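Long-range contacts in Alpha/beta hydrolase (Legionella pneumophila subsp. pneumophila str. Philadelphia 1, PDB 4EZI), which is of unproven function but has the alpha/beta-hydrolase fold and may hydrolyse triacylglycerols as a lipase: residues A[127-133]-A[230-234]; A[222-226]-A[275-280]. All blocks are in the same frame, centred on the assembly; numbering follows the deposited sequence. Where two conformers were deposited one is given.

Interaction 1 of 2, residues A[127-133]-A[230-234]; sequences TLHPYVQ and QTYKS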
loop_
_atom_site.group_PDB
_atom_site.type_symbol
_atom_site.label_atom_id
_atom_site.label_comp_id
_atom_site.label_asym_id
_atom_site.label_seq_id
_atom_site.Cartn_x
_atom_site.Cartn_y
_atom_site.Cartn_z
ATOM N N THR A 127 8.036 -16.526 -4.098
ATOM C CA THR A 127 9.328 -16.217 -3.506
ATOM C C THR A 127 9.674 -14.730 -3.491
ATOM O O THR A 127 10.566 -14.330 -2.789
ATOM C CB THR A 127 10.460 -17.001 -4.192
ATOM O OG1 THR A 127 10.486 -16.663 -5.571
ATOM C CG2 THR A 127 10.249 -18.500 -4.022
ATOM N N LEU A 128 8.952 -13.933 -4.269
ATOM C CA LEU A 128 9.297 -12.518 -4.473
ATOM C C LEU A 128 8.014 -11.712 -4.563
ATOM O O LEU A 128 7.077 -12.090 -5.252
ATOM C CB LEU A 128 10.081 -12.363 -5.783
ATOM C CG LEU A 128 10.577 -10.968 -6.114
ATOM C CD1 LEU A 128 11.508 -10.416 -5.044
ATOM C CD2 LEU A 128 11.281 -11.045 -7.478
ATOM N N HIS A 129 7.953 -10.587 -3.862
ATOM C CA HIS A 129 6.809 -9.700 -3.984
ATOM C C HIS A 129 6.757 -9.083 -5.381
ATOM O O HIS A 129 7.762 -8.558 -5.827
ATOM C CB HIS A 129 6.976 -8.596 -2.931
ATOM C CG HIS A 129 5.950 -7.522 -3.000
ATOM N ND1 HIS A 129 4.597 -7.760 -2.959
ATOM C CD2 HIS A 129 6.094 -6.182 -3.186
ATOM C CE1 HIS A 129 3.958 -6.605 -3.120
ATOM N NE2 HIS A 129 4.840 -5.628 -3.243
ATOM N N PRO A 130 5.575 -9.122 -6.053
ATOM C CA PRO A 130 5.379 -8.375 -7.313
ATOM C C PRO A 130 5.156 -6.897 -6.985
ATOM O O PRO A 130 4.076 -6.472 -6.605
ATOM C CB PRO A 130 4.134 -9.044 -7.940
ATOM C CG PRO A 130 3.875 -10.271 -7.091
ATOM C CD PRO A 130 4.390 -9.931 -5.738
ATOM N N TYR A 131 6.221 -6.122 -7.108
ATOM C CA TYR A 131 6.343 -4.808 -6.487
ATOM C C TYR A 131 5.781 -3.719 -7.392
ATOM O O TYR A 131 6.192 -3.550 -8.545
ATOM C CB TYR A 131 7.810 -4.557 -6.180
ATOM C CG TYR A 131 8.105 -3.245 -5.507
ATOM C CD1 TYR A 131 7.441 -2.831 -4.351
ATOM C CD2 TYR A 131 9.051 -2.394 -6.016
ATOM C CE1 TYR A 131 7.739 -1.641 -3.718
ATOM C CE2 TYR A 131 9.382 -1.209 -5.395
ATOM C CZ TYR A 131 8.717 -0.827 -4.264
ATOM O OH TYR A 131 9.061 0.376 -3.697
ATOM N N VAL A 132 4.822 -2.959 -6.888
ATOM C CA VAL A 132 4.172 -1.899 -7.689
ATOM C C VAL A 132 3.661 -2.484 -9.017
ATOM O O VAL A 132 3.744 -1.831 -10.050
ATOM C CB VAL A 132 5.046 -0.611 -7.884
ATOM C CG1 VAL A 132 4.112 0.592 -8.133
ATOM C CG2 VAL A 132 5.939 -0.354 -6.684
ATOM N N GLN A 133 3.074 -3.681 -8.930
ATOM C CA GLN A 133 2.390 -4.332 -10.048
ATOM C C GLN A 133 0.892 -4.235 -9.803
ATOM O O GLN A 133 0.345 -4.872 -8.891
ATOM C CB GLN A 133 2.877 -5.766 -10.236
ATOM C CG GLN A 133 4.351 -5.817 -10.694
ATOM C CD GLN A 133 4.893 -7.220 -10.936
ATOM O OE1 GLN A 133 4.143 -8.130 -11.298
ATOM N NE2 GLN A 133 6.193 -7.408 -10.726
ATOM N N GLN A 230 11.057 -8.046 -14.065
ATOM C CA GLN A 230 11.714 -8.982 -14.971
ATOM C C GLN A 230 11.461 -10.418 -14.509
ATOM O O GLN A 230 11.246 -11.302 -15.348
ATOM C CB GLN A 230 13.211 -8.680 -15.059
ATOM C CG GLN A 230 14.001 -9.664 -15.899
ATOM C CD GLN A 230 13.632 -9.656 -17.382
ATOM O OE1 GLN A 230 12.954 -8.759 -17.866
ATOM N NE2 GLN A 230 14.075 -10.688 -18.106
ATOM N N THR A 231 11.492 -10.679 -13.209
ATOM C CA THR A 231 11.202 -12.026 -12.685
ATOM C C THR A 231 9.849 -12.544 -13.146
ATOM O O THR A 231 9.743 -13.661 -13.658
ATOM C CB THR A 231 11.282 -12.059 -11.144
ATOM O OG1 THR A 231 12.633 -11.830 -10.731
ATOM C CG2 THR A 231 10.777 -13.386 -10.578
ATOM N N TYR A 232 8.820 -11.714 -13.012
ATOM C CA TYR A 232 7.460 -12.181 -13.286
ATOM C C TYR A 232 7.047 -12.046 -14.748
ATOM O O TYR A 232 6.238 -12.841 -15.213
ATOM C CB TYR A 232 6.441 -11.456 -12.389
ATOM C CG TYR A 232 6.458 -12.009 -10.987
ATOM C CD1 TYR A 232 5.961 -13.282 -10.757
ATOM C CD2 TYR A 232 6.994 -11.302 -9.908
ATOM C CE1 TYR A 232 6.006 -13.850 -9.502
ATOM C CE2 TYR A 232 7.015 -11.874 -8.638
ATOM C CZ TYR A 232 6.493 -13.140 -8.444
ATOM O OH TYR A 232 6.492 -13.756 -7.216
ATOM N N LYS A 233 7.594 -11.073 -15.462
ATOM C CA LYS A 233 7.107 -10.728 -16.819
ATOM C C LYS A 233 8.136 -10.885 -17.933
ATOM O O LYS A 233 7.765 -10.925 -19.098
ATOM C CB LYS A 233 6.562 -9.306 -16.842
ATOM C CG LYS A 233 5.487 -9.040 -15.820
ATOM C CD LYS A 233 4.257 -9.958 -15.991
ATOM C CE LYS A 233 3.166 -9.680 -14.954
ATOM N NZ LYS A 233 2.121 -10.746 -14.982
ATOM N N SER A 234 9.428 -10.915 -17.597
ATOM C CA SER A 234 10.487 -11.087 -18.586
ATOM C C SER A 234 10.345 -10.150 -19.789
ATOM O O SER A 234 10.500 -10.553 -20.952
ATOM C CB SER A 234 10.585 -12.546 -19.037
ATOM O OG SER A 234 11.836 -12.756 -19.661
HETATM O O HOH W 1 8.452 -15.830 -7.643
#
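The ring of Tyr232 meets Leu128 at its edge, with the carbonyl oxygen of that residue in the ring plane. Pro130 comes in obliquely, CG lying 3.8 Å from Tyr232 CE2, and the Gln133 amide, turned 75° from the ring, brings NE2 to 4.1 Å from Tyr232 CD2. The tyrosine hydroxyl donates a short bond, OH to Leu128 O 2.6 Å, that arrives in the carbonyl plane on a lone pair (C=O...O angle 142°). It also accepts from a water, 2.9 Å from Tyr232 OH, which in turn lies 3.0 Å from Thr127 OG1, so the phenol is gripped at both donor and acceptor. Leu128, with CG anti to the backbone N (chi1 -177°), brings CD2 against Thr231, 3.6 Å from OG1, a hydroxyl engaged by Tyr227 O. Beyond the ring, Gln133 and Lys233 run alongside in opposite directions. A type II turn from Pro130 to Gln133 leads into helix 134-154. His129 O and Tyr131 N both bond Ser228 OG, while His129 NE2 and Val132 N bond Glu170, which follows the serine of a probable nucleophile elbow (GxSxG), tying the loop close to the likely active site. The loop thus sits between helices 218-233 and 170-185.

Interaction 2 of 2, residues A[222-226]-A[275-280]; sequences LAYFF and IFQPKF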
loop_
_atom_site.group_PDB
_atom_site.type_symbol
_atom_site.label_atom_id
_atom_site.label_comp_id
_atom_site.label_asym_id
_atom_site.label_seq_id
_atom_site.Cartn_x
_atom_site.Cartn_y
_atom_site.Cartn_z
ATOM N N LEU A 222 14.109 1.077 -7.088
ATOM C CA LEU A 222 14.268 0.732 -8.502
ATOM C C LEU A 222 14.813 -0.669 -8.674
ATOM O O LEU A 222 14.401 -1.387 -9.586
ATOM C CB LEU A 222 15.155 1.758 -9.223
ATOM C CG LEU A 222 14.497 3.133 -9.364
ATOM C CD1 LEU A 222 15.535 4.149 -9.828
ATOM C CD2 LEU A 222 13.301 3.124 -10.298
ATOM N N ALA A 223 15.753 -1.049 -7.819
ATOM C CA ALA A 223 16.277 -2.418 -7.849
ATOM C C ALA A 223 15.123 -3.429 -7.631
ATOM O O ALA A 223 14.960 -4.388 -8.390
ATOM C CB ALA A 223 17.337 -2.573 -6.772
ATOM N N TYR A 224 14.307 -3.161 -6.622
ATOM C CA TYR A 224 13.176 -4.044 -6.318
ATOM C C TYR A 224 12.209 -4.106 -7.494
ATOM O O TYR A 224 11.738 -5.167 -7.915
ATOM C CB TYR A 224 12.487 -3.519 -5.057
ATOM C CG TYR A 224 11.568 -4.407 -4.240
ATOM C CD1 TYR A 224 11.446 -5.771 -4.448
ATOM C CD2 TYR A 224 10.884 -3.864 -3.175
ATOM C CE1 TYR A 224 10.701 -6.558 -3.586
ATOM C CE2 TYR A 224 10.134 -4.662 -2.296
ATOM C CZ TYR A 224 10.036 -5.997 -2.511
ATOM O OH TYR A 224 9.330 -6.790 -1.641
ATOM N N PHE A 225 11.889 -2.937 -8.051
ATOM C CA PHE A 225 10.903 -2.864 -9.088
ATOM C C PHE A 225 11.313 -3.638 -10.341
ATOM O O PHE A 225 10.568 -4.460 -10.849
ATOM C CB PHE A 225 10.589 -1.392 -9.456
ATOM C CG PHE A 225 9.534 -1.276 -10.521
ATOM C CD1 PHE A 225 8.202 -1.478 -10.203
ATOM C CD2 PHE A 225 9.865 -1.053 -11.843
ATOM C CE1 PHE A 225 7.221 -1.459 -11.152
ATOM C CE2 PHE A 225 8.866 -1.028 -12.805
ATOM C CZ PHE A 225 7.550 -1.227 -12.453
ATOM N N PHE A 226 12.500 -3.353 -10.856
ATOM C CA PHE A 226 12.918 -4.011 -12.085
ATOM C C PHE A 226 13.289 -5.468 -11.876
ATOM O O PHE A 226 13.067 -6.301 -12.757
ATOM C CB PHE A 226 14.004 -3.205 -12.817
ATOM C CG PHE A 226 13.471 -1.933 -13.416
ATOM C CD1 PHE A 226 12.625 -1.983 -14.511
ATOM C CD2 PHE A 226 13.777 -0.726 -12.872
ATOM C CE1 PHE A 226 12.098 -0.816 -15.066
ATOM C CE2 PHE A 226 13.265 0.448 -13.422
ATOM C CZ PHE A 226 12.421 0.401 -14.506
ATOM N N ILE A 275 23.524 1.241 -10.729
ATOM C CA ILE A 275 23.113 -0.175 -10.745
ATOM C C ILE A 275 22.647 -0.651 -12.111
ATOM O O ILE A 275 22.413 -1.839 -12.285
ATOM C CB ILE A 275 22.072 -0.542 -9.668
ATOM C CG1 ILE A 275 20.676 0.032 -9.961
ATOM C CG2 ILE A 275 22.640 -0.190 -8.271
ATOM C CD1 ILE A 275 19.575 -0.595 -9.102
ATOM N N PHE A 276 22.501 0.261 -13.076
ATOM C CA PHE A 276 21.923 -0.097 -14.370
ATOM C C PHE A 276 22.932 -0.024 -15.482
ATOM O O PHE A 276 23.824 0.816 -15.489
ATOM C CB PHE A 276 20.768 0.862 -14.729
ATOM C CG PHE A 276 19.565 0.721 -13.832
ATOM C CD1 PHE A 276 18.802 -0.419 -13.878
ATOM C CD2 PHE A 276 19.222 1.727 -12.928
ATOM C CE1 PHE A 276 17.710 -0.576 -13.051
ATOM C CE2 PHE A 276 18.148 1.568 -12.098
ATOM C CZ PHE A 276 17.375 0.432 -12.149
ATOM N N GLN A 277 22.731 -0.848 -16.499
ATOM C CA GLN A 277 23.405 -0.599 -17.771
ATOM C C GLN A 277 22.916 0.744 -18.323
ATOM O O GLN A 277 21.735 1.017 -18.293
ATOM C CB GLN A 277 23.114 -1.694 -18.780
ATOM C CG GLN A 277 23.917 -2.969 -18.516
ATOM C CD GLN A 277 25.445 -2.732 -18.634
ATOM O OE1 GLN A 277 25.862 -1.787 -19.318
ATOM N NE2 GLN A 277 26.251 -3.562 -17.989
ATOM N N PRO A 278 23.824 1.583 -18.853
ATOM C CA PRO A 278 23.370 2.887 -19.345
ATOM C C PRO A 278 22.326 2.842 -20.463
ATOM O O PRO A 278 21.432 3.666 -20.491
ATOM C CB PRO A 278 24.661 3.546 -19.827
ATOM C CG PRO A 278 25.710 2.976 -18.996
ATOM C CD PRO A 278 25.287 1.544 -18.720
ATOM N N LYS A 279 22.441 1.876 -21.358
ATOM C CA LYS A 279 21.456 1.793 -22.386
ATOM C C LYS A 279 20.068 1.689 -21.738
ATOM O O LYS A 279 19.197 2.502 -22.041
ATOM C CB LYS A 279 21.738 0.628 -23.316
ATOM C CG LYS A 279 20.747 0.563 -24.443
ATOM C CD LYS A 279 21.077 -0.588 -25.351
ATOM C CE LYS A 279 19.904 -1.071 -26.202
ATOM N NZ LYS A 279 19.247 -0.021 -27.010
ATOM N N PHE A 280 19.883 0.703 -20.848
ATOM C CA PHE A 280 18.591 0.418 -20.201
ATOM C C PHE A 280 17.969 1.606 -19.448
ATOM O O PHE A 280 16.799 1.952 -19.640
ATOM C CB PHE A 280 18.759 -0.734 -19.199
ATOM C CG PHE A 280 17.494 -1.087 -18.488
ATOM C CD1 PHE A 280 16.603 -1.972 -19.070
ATOM C CD2 PHE A 280 17.161 -0.509 -17.261
ATOM C CE1 PHE A 280 15.441 -2.296 -18.456
ATOM C CE2 PHE A 280 15.964 -0.821 -16.645
ATOM C CZ PHE A 280 15.106 -1.723 -17.244
#
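Leu222 and Phe226, joined by the helical bond from Phe226 N to Leu222 O (3.0 Å), lie one turn apart on the same side of their helix, where both reach Phe276; across the contact itself everything is apolar. Leu222 CB sits at the edge of the Phe276 ring, in its plane, 3.9 Å from CZ. The same CZ is 3.8 Å from Phe226 CD2, the two rings being nearly perpendicular but oblique in approach. Phe280, in the conformer described, is T-shaped to Phe226: its edge points at the Phe226 face, with centroids 5.2 Å apart and planes at 89°. Phe225 CD2 lies over the opposite face of Phe226, 3.7 Å above the plane, which sandwiches that ring. This aromatic cluster belongs to the helical insertion between strands 193-197 and 310-314, where alpha/beta hydrolases commonly carry a cap or lid, and Ile242 of helix 239-242 touches the side chains of Phe226, Phe276 and Phe280. Ile275 places CG1 between its backbone N and carbonyl carbon (chi1 72°), above the rim of one face of its neighbour Phe276, and from there extends CD1 to within 3.8 Å of Ala223 CB. Phe280 also forms an edge-to-face pair with Trp236.

From the N terminus, the chain passes through strand 112-116 and enters the loop 127-133. Interaction 1 closes when residues 230-234 return to it, after 96 intervening residues that include helix 134-154 and strands 162-168 and 193-197. Before that closure the chain has already passed 222-226, the first half of interaction 2, which closes at 275-280 after 48 residues without a strand. The segments therefore alternate, and the contacts cross. Both use helix 218-233: interaction 1 ties it back to the loop of the hydrolase core, interaction 2 outward to the turn leading into helix 278-285 and its first residues. They meet directly through the stacked rings of Tyr131 and Tyr224.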